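Local coordinates for Mab-21 domain-containing protein (Tribolium castaneum, PDB 7LT2) that senses double-stranded RNA and answers by making the cyclic dinucleotide 2',3'-cGAMP from ATP and GTP, triggering innate immune responses, at residues 27-32 with 58-63; 156-161 with 165-170; 262-267 with 303-308; 311-316 with 345-350. All coordinates share one frame; numbering follows the deposited sequence.

In the fold
The four contacts divide between two parts of the chain. Contacts 1 and 2 serve the nucleotidyltransferase core and touch through helix 18-42, whose Ile27 and Val31 sit on Phe166 and Ile168. Contacts 3 and 4 belong to the helical part, share helix 301-318 and meet where Ile265 packs on Tyr312. Contact 1 is a surface contact made by one polar side-chain bond, whereas contact 2, a partly buried hairpin, runs on backbone hydrogen bonds with two side-chain bonds beside them. Contact 3 is buried and apolar; contact 4, partly buried, mixes a tyrosine, an isoleucine and an asparagine. Lys266, on helix 258-272, reaches the carbonyl of Leu63 and so ties contact 3 to contact 1.

Contact 1. Residues 27-32 with 58-63; sequences ILESVL and SFYDGL
Tyr60 and Glu29 reach for each other from opposite directions and meet in a single short hydrogen bond: Tyr60 OH donates to Glu29 OE2 at 2.7 Å. With the two CA atoms 11.6 Å apart, both side chains have to stretch. Glu29 does it by setting CG anti to its carbonyl carbon (chi1 -68°) and running extended from there, which carries the carboxylate off helix 18-42 to the rim of the ring. OE2 accepts through its anti lone pair, the one turned away from OE1, and lies in the plane of the ring at its edge, 3.3 Å from Tyr60 CE2. Carboxylate and ring are nearly coplanar, 30° apart, and Glu29 CG also comes to 3.3 Å from Tyr60 OH.

The ring itself is held by neighbours outside the contact: Tyr55 stacks on it, Phe71 meets it edge-to-face, and Lys25 makes a cation-pi contact. Leu28 adds to the buried surface more loosely, its CD1 stopping 4.6 Å from Phe59 CE2; both of these side chains go down onto Met190 of the sheet.

Behind Tyr60 the short helix ends in a Schellman motif. Gly62 takes a positive phi, and Leu63 N bonds back to Ser58 O at 2.9 Å, while Asp61 forms salt bridges with Arg249 and Lys282. This turn follows the Gly-Gly-Ser motif of the nucleotidyltransferase fold, where Ser58 and Phe71 are expected, by similarity, to bind ATP; the contact thus joins the long helix to the edge of the nucleotide site.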
# COMPACT_ATOMS: atom_id res chain seq x y z
N ILE A 27 0.42 -14.23 11.79
CA ILE A 27 0.42 -15.43 10.96
C ILE A 27 1.02 -15.14 9.59
O ILE A 27 1.92 -15.85 9.12
CB ILE A 27 -1.01 -15.98 10.81
CG1 ILE A 27 -1.49 -16.57 12.14
CG2 ILE A 27 -1.07 -16.98 9.66
CD1 ILE A 27 -2.98 -16.89 12.13
N LEU A 28 0.52 -14.09 8.93
CA LEU A 28 0.97 -13.77 7.58
C LEU A 28 2.45 -13.43 7.55
O LEU A 28 3.18 -13.84 6.64
CB LEU A 28 0.14 -12.61 7.02
CG LEU A 28 -1.31 -12.94 6.69
CD1 LEU A 28 -2.13 -11.66 6.54
CD2 LEU A 28 -1.39 -13.78 5.42
N GLU A 29 2.92 -12.67 8.54
CA GLU A 29 4.33 -12.28 8.55
C GLU A 29 5.23 -13.48 8.77
O GLU A 29 6.36 -13.52 8.25
CB GLU A 29 4.56 -11.21 9.62
CG GLU A 29 3.89 -9.88 9.26
CD GLU A 29 3.80 -8.93 10.44
OE1 GLU A 29 4.49 -9.18 11.45
OE2 GLU A 29 3.04 -7.94 10.35
N SER A 30 4.76 -14.49 9.51
CA SER A 30 5.56 -15.69 9.72
C SER A 30 5.61 -16.56 8.47
O SER A 30 6.67 -17.08 8.11
CB SER A 30 5.01 -16.47 10.92
OG SER A 30 5.85 -17.57 11.24
N VAL A 31 4.47 -16.74 7.80
CA VAL A 31 4.47 -17.47 6.53
C VAL A 31 5.43 -16.82 5.54
O VAL A 31 6.23 -17.51 4.88
CB VAL A 31 3.04 -17.54 5.95
CG1 VAL A 31 3.08 -17.98 4.49
CG2 VAL A 31 2.19 -18.49 6.78
N LEU A 32 5.39 -15.49 5.44
CA LEU A 32 6.22 -14.81 4.45
C LEU A 32 7.71 -14.84 4.83
O LEU A 32 8.56 -14.92 3.93
CB LEU A 32 5.74 -13.37 4.27
CG LEU A 32 4.33 -13.27 3.67
CD1 LEU A 32 3.79 -11.84 3.81
CD2 LEU A 32 4.32 -13.71 2.21
N SER A 58 -3.59 -0.56 2.57
CA SER A 58 -4.52 0.02 3.54
C SER A 58 -4.67 -0.85 4.78
O SER A 58 -4.87 -0.33 5.88
CB SER A 58 -5.88 0.26 2.87
OG SER A 58 -6.50 -0.95 2.49
N PHE A 59 -4.57 -2.18 4.63
CA PHE A 59 -4.63 -3.06 5.80
C PHE A 59 -3.55 -2.70 6.82
O PHE A 59 -3.83 -2.57 8.02
CB PHE A 59 -4.50 -4.52 5.35
CG PHE A 59 -4.47 -5.51 6.48
CD1 PHE A 59 -5.47 -5.53 7.43
CD2 PHE A 59 -3.43 -6.43 6.59
CE1 PHE A 59 -5.44 -6.44 8.47
CE2 PHE A 59 -3.39 -7.34 7.62
CZ PHE A 59 -4.40 -7.35 8.57
N TYR A 60 -2.31 -2.50 6.36
CA TYR A 60 -1.23 -2.17 7.29
C TYR A 60 -1.22 -0.70 7.68
O TYR A 60 -0.58 -0.35 8.68
CB TYR A 60 0.12 -2.58 6.69
CG TYR A 60 0.49 -4.00 7.06
CD1 TYR A 60 0.07 -5.07 6.29
CD2 TYR A 60 1.24 -4.27 8.20
CE1 TYR A 60 0.39 -6.38 6.63
CE2 TYR A 60 1.58 -5.57 8.55
CZ TYR A 60 1.15 -6.62 7.76
OH TYR A 60 1.48 -7.91 8.11
N ASP A 61 -1.90 0.17 6.93
CA ASP A 61 -2.09 1.55 7.35
C ASP A 61 -3.21 1.71 8.36
O ASP A 61 -3.38 2.80 8.90
CB ASP A 61 -2.41 2.45 6.15
CG ASP A 61 -1.19 2.80 5.33
OD1 ASP A 61 -0.06 2.75 5.88
OD2 ASP A 61 -1.36 3.14 4.14
N GLY A 62 -4.00 0.66 8.60
CA GLY A 62 -5.15 0.82 9.46
C GLY A 62 -6.30 1.55 8.80
O GLY A 62 -7.13 2.16 9.49
N LEU A 63 -6.37 1.51 7.47
CA LEU A 63 -7.35 2.26 6.70
C LEU A 63 -8.24 1.37 5.84
O LEU A 63 -8.97 1.89 4.98
CB LEU A 63 -6.65 3.30 5.81
CG LEU A 63 -5.84 4.39 6.50
CD1 LEU A 63 -5.13 5.24 5.46
CD2 LEU A 63 -6.72 5.25 7.39

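Contact 2. Residues 156-161 with 165-170; sequences TCELTN and TFHINW
Thr156 opens the hairpin by donating its OG1 proton to Asn169 OD1 at 2.7 Å, from 22° out of the carbonyl plane, while its CG2 rests against His167 CB. Cys157 pairs with Ile168 through two backbone bonds, N to O and O to N, both 2.8 Å. With chi1 -56° its sulfur swings toward the indole, and SG lies 3.4 Å from Trp170 CZ3, a sulfur-aromatic contact oblique to the ring.

Glu158 faces His167 across a non-hydrogen-bonded pair. The two side chains run side by side, carboxylate and imidazole nearly coplanar, and His167 NE2 donates to the anti lone pair of Glu158 OE1 over a long 3.3 Å. Leu159 repeats the doubly bonded pairing with Phe166, and its CD1 meets Ile168 CD1 at 3.6 Å. Thr160 lies alongside Thr165. The Asn161 and Phe166 side chains cross at about a right angle, yet amide and ring planes lie only 26° apart; OD1 comes to the ring edge near CE2 and bonds to Phe163 N in the hairpin turn.

The two faces therefore differ in chemistry: Cys157, Leu159, Phe166 and Ile168 supply the apolar side that receives helices 18-42 and 131-147, while Glu158, Thr160, Thr165 and His167 form a polar one.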
# COMPACT_ATOMS: atom_id res chain seq x y z
N THR A 156 -0.45 -26.78 -4.52
CA THR A 156 -0.63 -25.98 -3.32
C THR A 156 0.56 -26.22 -2.40
O THR A 156 0.80 -27.36 -2.00
CB THR A 156 -1.94 -26.35 -2.62
OG1 THR A 156 -3.05 -26.06 -3.49
CG2 THR A 156 -2.09 -25.59 -1.32
N CYS A 157 1.30 -25.16 -2.09
CA CYS A 157 2.44 -25.28 -1.19
C CYS A 157 1.97 -25.42 0.25
O CYS A 157 0.97 -24.81 0.65
CB CYS A 157 3.36 -24.07 -1.29
SG CYS A 157 3.94 -23.72 -2.92
N GLU A 158 2.69 -26.22 1.03
CA GLU A 158 2.39 -26.38 2.45
C GLU A 158 3.58 -25.90 3.26
O GLU A 158 4.69 -26.41 3.10
CB GLU A 158 2.06 -27.84 2.78
CG GLU A 158 1.61 -28.04 4.22
CD GLU A 158 0.95 -29.38 4.44
OE1 GLU A 158 -0.29 -29.49 4.22
OE2 GLU A 158 1.66 -30.33 4.84
N LEU A 159 3.34 -24.91 4.13
CA LEU A 159 4.34 -24.37 5.02
C LEU A 159 3.84 -24.44 6.46
O LEU A 159 2.64 -24.30 6.73
CB LEU A 159 4.68 -22.91 4.68
CG LEU A 159 5.30 -22.57 3.33
CD1 LEU A 159 5.71 -21.11 3.30
CD2 LEU A 159 6.49 -23.47 3.03
N THR A 160 4.77 -24.64 7.38
CA THR A 160 4.45 -24.69 8.80
C THR A 160 5.24 -23.62 9.55
O THR A 160 6.31 -23.20 9.11
CB THR A 160 4.76 -26.07 9.40
OG1 THR A 160 6.17 -26.32 9.30
CG2 THR A 160 4.01 -27.15 8.65
N ASN A 161 4.68 -23.18 10.67
CA ASN A 161 5.37 -22.26 11.57
C ASN A 161 4.75 -22.41 12.95
O ASN A 161 4.01 -23.37 13.21
CB ASN A 161 5.30 -20.82 11.05
CG ASN A 161 3.88 -20.36 10.77
OD1 ASN A 161 3.04 -20.34 11.66
ND2 ASN A 161 3.62 -19.97 9.53
N THR A 165 -0.20 -24.90 10.34
CA THR A 165 0.07 -25.30 8.97
C THR A 165 -0.75 -24.44 8.02
O THR A 165 -1.93 -24.15 8.29
CB THR A 165 -0.26 -26.78 8.76
OG1 THR A 165 0.51 -27.57 9.68
CG2 THR A 165 0.05 -27.21 7.33
N PHE A 166 -0.14 -24.03 6.92
CA PHE A 166 -0.77 -23.09 6.01
C PHE A 166 -0.57 -23.55 4.58
O PHE A 166 0.39 -24.27 4.26
CB PHE A 166 -0.24 -21.68 6.24
CG PHE A 166 -0.49 -21.20 7.64
CD1 PHE A 166 -1.71 -20.65 7.98
CD2 PHE A 166 0.46 -21.40 8.63
CE1 PHE A 166 -1.97 -20.26 9.27
CE2 PHE A 166 0.21 -21.01 9.92
CZ PHE A 166 -1.01 -20.44 10.25
N HIS A 167 -1.50 -23.14 3.72
CA HIS A 167 -1.49 -23.48 2.31
C HIS A 167 -1.26 -22.23 1.49
O HIS A 167 -1.85 -21.18 1.76
CB HIS A 167 -2.81 -24.14 1.90
CG HIS A 167 -2.96 -25.55 2.36
ND1 HIS A 167 -4.12 -26.28 2.20
CD2 HIS A 167 -2.08 -26.38 2.97
CE1 HIS A 167 -3.95 -27.49 2.70
NE2 HIS A 167 -2.72 -27.58 3.17
N ILE A 168 -0.38 -22.33 0.49
CA ILE A 168 -0.06 -21.21 -0.37
C ILE A 168 -0.38 -21.60 -1.81
O ILE A 168 0.17 -22.58 -2.33
CB ILE A 168 1.41 -20.78 -0.24
CG1 ILE A 168 1.68 -20.20 1.15
CG2 ILE A 168 1.76 -19.75 -1.29
CD1 ILE A 168 3.08 -19.69 1.31
N ASN A 169 -1.28 -20.85 -2.42
CA ASN A 169 -1.56 -20.93 -3.84
C ASN A 169 -0.98 -19.69 -4.52
O ASN A 169 -0.70 -18.69 -3.86
CB ASN A 169 -3.06 -21.05 -4.10
CG ASN A 169 -3.64 -22.35 -3.55
OD1 ASN A 169 -3.43 -23.42 -4.12
ND2 ASN A 169 -4.36 -22.25 -2.44
N TRP A 170 -0.75 -19.77 -5.83
CA TRP A 170 -0.09 -18.65 -6.48
C TRP A 170 -0.57 -18.50 -7.91
O TRP A 170 -1.05 -19.45 -8.54
CB TRP A 170 1.43 -18.81 -6.48
CG TRP A 170 1.87 -19.88 -7.38
CD1 TRP A 170 2.15 -19.78 -8.71
CD2 TRP A 170 2.06 -21.25 -7.03
NE1 TRP A 170 2.51 -21.00 -9.21
CE2 TRP A 170 2.47 -21.92 -8.20
CE3 TRP A 170 1.94 -21.97 -5.84
CZ2 TRP A 170 2.75 -23.28 -8.21
CZ3 TRP A 170 2.22 -23.31 -5.86
CH2 TRP A 170 2.62 -23.96 -7.03

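Contact 3. Residues 262-267 with 303-308; sequences VKLIKK and EVFMTT
Phe305 pushes its ring against Leu264 and Ile265, packing two helices of the helical HhH/H2TH-like part of this Mab-21 family protein. The segments cross at -52° with their axes 10.0 Å apart, and everything that touches is buried.

Two neighbouring ring atoms, CD1 and CE1, do the touching. Phe305 CE1 comes to 3.6 Å from Leu264 CB, with CD1 almost as near, and the two side chains cross at about a right angle. Ile265 joins from the next position on the helix, its CG1 3.9 Å from Phe305 CE1. Beyond that its chain continues to Thr308, one helical turn along from Phe305, where Ile265 CD1 meets Thr308 OG1 at 3.6 Å. Phe305 gets its ring across because CG stands anti to the backbone N (chi1 169°), which carries the ring out from the side of its helix.

The next shell closes around these residues. Leu6 touches both Leu264 and Phe305, Ile354 lies against Phe305, and Phe285 packs on Ile265 and Thr308. On the same helix as Leu264, Lys266 is expected by similarity to bind ATP.

Thr308 meets the isoleucine methyl with a hydroxyl already engaged in its own helix: Thr308 OG1 donates to Val304 O at 2.8 Å, while Thr308 N bonds to that same oxygen from the opposite face of the carbonyl plane.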
# COMPACT_ATOMS: atom_id res chain seq x y z
N VAL A 262 -11.17 8.68 7.96
CA VAL A 262 -10.79 8.26 6.61
C VAL A 262 -11.66 7.11 6.15
O VAL A 262 -12.14 7.10 5.01
CB VAL A 262 -9.30 7.88 6.56
CG1 VAL A 262 -8.96 7.31 5.18
CG2 VAL A 262 -8.42 9.08 6.84
N LYS A 263 -11.87 6.13 7.02
CA LYS A 263 -12.61 4.93 6.63
C LYS A 263 -14.08 5.23 6.42
O LYS A 263 -14.70 4.65 5.52
CB LYS A 263 -12.39 3.83 7.68
CG LYS A 263 -10.98 3.21 7.59
CD LYS A 263 -10.77 2.11 8.62
CE LYS A 263 -10.40 2.69 9.97
NZ LYS A 263 -10.00 1.62 10.93
N LEU A 264 -14.66 6.14 7.21
CA LEU A 264 -16.04 6.56 6.98
C LEU A 264 -16.19 7.19 5.60
O LEU A 264 -17.15 6.91 4.88
CB LEU A 264 -16.49 7.54 8.06
CG LEU A 264 -16.66 6.98 9.48
CD1 LEU A 264 -16.69 8.10 10.50
CD2 LEU A 264 -17.92 6.14 9.57
N ILE A 265 -15.23 8.04 5.21
CA ILE A 265 -15.29 8.65 3.89
C ILE A 265 -15.04 7.60 2.81
O ILE A 265 -15.71 7.61 1.77
CB ILE A 265 -14.30 9.83 3.80
CG1 ILE A 265 -14.76 10.96 4.72
CG2 ILE A 265 -14.15 10.30 2.35
CD1 ILE A 265 -13.80 12.14 4.77
N LYS A 266 -14.10 6.68 3.03
CA LYS A 266 -13.88 5.62 2.05
C LYS A 266 -15.11 4.73 1.90
O LYS A 266 -15.42 4.27 0.80
CB LYS A 266 -12.66 4.77 2.44
CG LYS A 266 -11.32 5.45 2.20
CD LYS A 266 -10.16 4.61 2.71
CE LYS A 266 -10.03 3.30 1.95
NZ LYS A 266 -8.76 2.56 2.26
N LYS A 267 -15.84 4.49 3.00
CA LYS A 267 -17.07 3.72 2.92
C LYS A 267 -18.10 4.45 2.07
O LYS A 267 -18.78 3.84 1.23
CB LYS A 267 -17.62 3.45 4.32
CG LYS A 267 -18.88 2.57 4.37
CD LYS A 267 -18.56 1.14 3.99
CE LYS A 267 -19.70 0.18 4.33
NZ LYS A 267 -20.93 0.53 3.58
N GLU A 303 -17.33 15.91 14.31
CA GLU A 303 -16.78 17.15 13.78
C GLU A 303 -15.62 16.88 12.83
O GLU A 303 -15.51 17.53 11.78
CB GLU A 303 -16.33 18.08 14.91
CG GLU A 303 -15.82 19.41 14.39
CD GLU A 303 -15.55 20.43 15.47
OE1 GLU A 303 -15.78 20.12 16.67
OE2 GLU A 303 -15.11 21.54 15.12
N VAL A 304 -14.74 15.94 13.16
CA VAL A 304 -13.64 15.61 12.26
C VAL A 304 -14.18 15.05 10.95
O VAL A 304 -13.74 15.43 9.86
CB VAL A 304 -12.66 14.63 12.93
CG1 VAL A 304 -11.55 14.21 11.95
CG2 VAL A 304 -12.04 15.26 14.17
N PHE A 305 -15.15 14.13 11.03
CA PHE A 305 -15.75 13.55 9.83
C PHE A 305 -16.40 14.62 8.96
O PHE A 305 -16.16 14.69 7.75
CB PHE A 305 -16.76 12.48 10.21
CG PHE A 305 -17.62 12.00 9.06
CD1 PHE A 305 -17.08 11.20 8.06
CD2 PHE A 305 -18.96 12.32 8.99
CE1 PHE A 305 -17.86 10.75 7.01
CE2 PHE A 305 -19.75 11.88 7.94
CZ PHE A 305 -19.20 11.09 6.95
N MET A 306 -17.24 15.47 9.56
CA MET A 306 -17.94 16.49 8.79
C MET A 306 -16.98 17.49 8.17
O MET A 306 -17.15 17.91 7.02
CB MET A 306 -18.97 17.21 9.66
CG MET A 306 -20.17 16.36 10.04
SD MET A 306 -21.09 15.80 8.59
CE MET A 306 -21.48 17.36 7.82
N THR A 307 -15.95 17.89 8.92
CA THR A 307 -15.04 18.90 8.41
C THR A 307 -14.17 18.34 7.29
O THR A 307 -13.99 19.00 6.26
CB THR A 307 -14.17 19.45 9.54
OG1 THR A 307 -15.01 20.18 10.44
CG2 THR A 307 -13.11 20.39 8.98
N THR A 308 -13.63 17.12 7.46
CA THR A 308 -12.80 16.55 6.41
C THR A 308 -13.63 16.16 5.20
O THR A 308 -13.14 16.24 4.07
CB THR A 308 -12.01 15.34 6.93
OG1 THR A 308 -12.88 14.34 7.47
CG2 THR A 308 -11.00 15.77 7.99

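Contact 4. Residues 311-316 with 345-350; sequences EYNEFI and NRIGYI
Ile347 of helix 337-354 lies against both Tyr312 and Asn313, and the apolar part of the contact is built on its branches. Ile347 CD1 touches Tyr312 CE2 at 3.8 Å, obliquely to the ring, the two side chains crossing at about a right angle. Its other branch, CG2, lies 3.8 Å from Asn313 CB and 3.7 Å from Asn313 CG, as the two side chains slide past each other in opposite directions. The isoleucine can touch both neighbours because its CG1 and CG2 diverge, CG1 anti to the carbonyl carbon (chi1 -61°) and CG2 anti to the backbone N. Within helix 301-318, Ile316 CG1 lies 4.1 Å above one face of the Tyr312 ring, displaced toward its rim.

Polar groups are present, but none bonds between the two segments. The Asn313 amide lies beside the backbone of Gly348. Tyr312 OH takes its hydrogen bond from outside, with His273, so the end of the ring is tied to the loop that follows helix 258-272. Ile281 and Ile265 also lie against this tyrosine.

The two segments run at 158°, nearly antiparallel, with axes 9.8 Å apart and the closest CA atoms, those of Asn313 and Ile347, separated by 6.5 Å. This is antiparallel helix packing within the helical bundle of the Mab-21 HhH/H2TH-like domain.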
# COMPACT_ATOMS: atom_id res chain seq x y z
N GLU A 311 -13.96 19.33 3.20
CA GLU A 311 -12.70 19.68 2.53
C GLU A 311 -12.40 18.71 1.39
O GLU A 311 -11.90 19.12 0.34
CB GLU A 311 -11.56 19.75 3.55
CG GLU A 311 -11.17 21.17 3.96
CD GLU A 311 -10.59 21.95 2.81
OE1 GLU A 311 -9.46 21.62 2.39
OE2 GLU A 311 -11.27 22.89 2.33
N TYR A 312 -12.70 17.42 1.59
CA TYR A 312 -12.61 16.44 0.51
C TYR A 312 -13.47 16.85 -0.69
O TYR A 312 -13.02 16.77 -1.84
CB TYR A 312 -13.02 15.07 1.06
CG TYR A 312 -13.24 13.97 0.05
CD1 TYR A 312 -12.21 13.53 -0.77
CD2 TYR A 312 -14.47 13.33 -0.05
CE1 TYR A 312 -12.41 12.51 -1.68
CE2 TYR A 312 -14.68 12.31 -0.95
CZ TYR A 312 -13.64 11.90 -1.76
OH TYR A 312 -13.86 10.88 -2.65
N ASN A 313 -14.69 17.33 -0.43
CA ASN A 313 -15.53 17.79 -1.52
C ASN A 313 -14.92 18.98 -2.25
O ASN A 313 -15.07 19.10 -3.48
CB ASN A 313 -16.92 18.15 -0.99
CG ASN A 313 -17.96 18.21 -2.09
OD1 ASN A 313 -17.79 17.60 -3.15
ND2 ASN A 313 -19.04 18.95 -1.86
N GLU A 314 -14.22 19.87 -1.53
CA GLU A 314 -13.60 21.02 -2.19
C GLU A 314 -12.48 20.60 -3.14
O GLU A 314 -12.31 21.22 -4.20
CB GLU A 314 -13.08 22.01 -1.14
CG GLU A 314 -14.16 22.62 -0.26
CD GLU A 314 -15.13 23.49 -1.03
OE1 GLU A 314 -14.80 23.90 -2.17
OE2 GLU A 314 -16.22 23.78 -0.50
N PHE A 315 -11.71 19.58 -2.76
CA PHE A 315 -10.71 19.04 -3.68
C PHE A 315 -11.37 18.50 -4.95
O PHE A 315 -10.91 18.78 -6.06
CB PHE A 315 -9.91 17.93 -3.00
CG PHE A 315 -8.79 18.42 -2.12
CD1 PHE A 315 -7.54 18.72 -2.66
CD2 PHE A 315 -8.97 18.56 -0.76
CE1 PHE A 315 -6.51 19.16 -1.85
CE2 PHE A 315 -7.94 18.99 0.06
CZ PHE A 315 -6.71 19.29 -0.49
N ILE A 316 -12.44 17.73 -4.79
CA ILE A 316 -13.13 17.15 -5.93
C ILE A 316 -13.72 18.25 -6.80
O ILE A 316 -13.58 18.24 -8.03
CB ILE A 316 -14.21 16.16 -5.47
CG1 ILE A 316 -13.59 15.01 -4.68
CG2 ILE A 316 -15.00 15.63 -6.66
CD1 ILE A 316 -12.68 14.13 -5.50
N ASN A 345 -21.30 17.12 -6.77
CA ASN A 345 -22.71 17.42 -6.51
C ASN A 345 -23.34 16.36 -5.61
O ASN A 345 -24.14 16.70 -4.72
CB ASN A 345 -23.48 17.53 -7.83
CG ASN A 345 -23.09 18.76 -8.63
OD1 ASN A 345 -22.55 19.73 -8.10
ND2 ASN A 345 -23.37 18.73 -9.93
N ARG A 346 -23.02 15.09 -5.84
CA ARG A 346 -23.44 14.01 -4.95
C ARG A 346 -23.06 14.30 -3.51
O ARG A 346 -23.90 14.25 -2.61
CB ARG A 346 -22.79 12.70 -5.39
CG ARG A 346 -23.60 11.75 -6.22
CD ARG A 346 -22.92 10.39 -6.13
NE ARG A 346 -23.29 9.47 -7.19
CZ ARG A 346 -24.10 8.44 -7.04
NH1 ARG A 346 -24.69 8.19 -5.88
NH2 ARG A 346 -24.33 7.63 -8.07
N ILE A 347 -21.78 14.57 -3.28
CA ILE A 347 -21.28 14.75 -1.92
C ILE A 347 -21.90 15.97 -1.28
O ILE A 347 -22.23 15.97 -0.09
CB ILE A 347 -19.74 14.83 -1.95
CG1 ILE A 347 -19.16 13.53 -2.52
CG2 ILE A 347 -19.19 15.11 -0.57
CD1 ILE A 347 -17.69 13.59 -2.82
N GLY A 348 -22.10 17.04 -2.06
CA GLY A 348 -22.75 18.22 -1.52
C GLY A 348 -24.17 17.94 -1.04
O GLY A 348 -24.58 18.42 0.01
N TYR A 349 -24.93 17.16 -1.82
CA TYR A 349 -26.25 16.75 -1.37
C TYR A 349 -26.18 15.97 -0.07
O TYR A 349 -27.00 16.17 0.83
CB TYR A 349 -26.95 15.91 -2.44
CG TYR A 349 -27.89 14.88 -1.85
CD1 TYR A 349 -29.15 15.25 -1.40
CD2 TYR A 349 -27.51 13.55 -1.71
CE1 TYR A 349 -30.02 14.31 -0.84
CE2 TYR A 349 -28.36 12.61 -1.15
CZ TYR A 349 -29.61 13.00 -0.72
OH TYR A 349 -30.46 12.07 -0.17
N ILE A 350 -25.20 15.07 0.04
CA ILE A 350 -25.07 14.26 1.25
C ILE A 350 -24.76 15.14 2.45
O ILE A 350 -25.35 14.99 3.52
CB ILE A 350 -24.01 13.16 1.04
CG1 ILE A 350 -24.49 12.16 -0.01
CG2 ILE A 350 -23.69 12.46 2.36
CD1 ILE A 350 -23.46 11.14 -0.42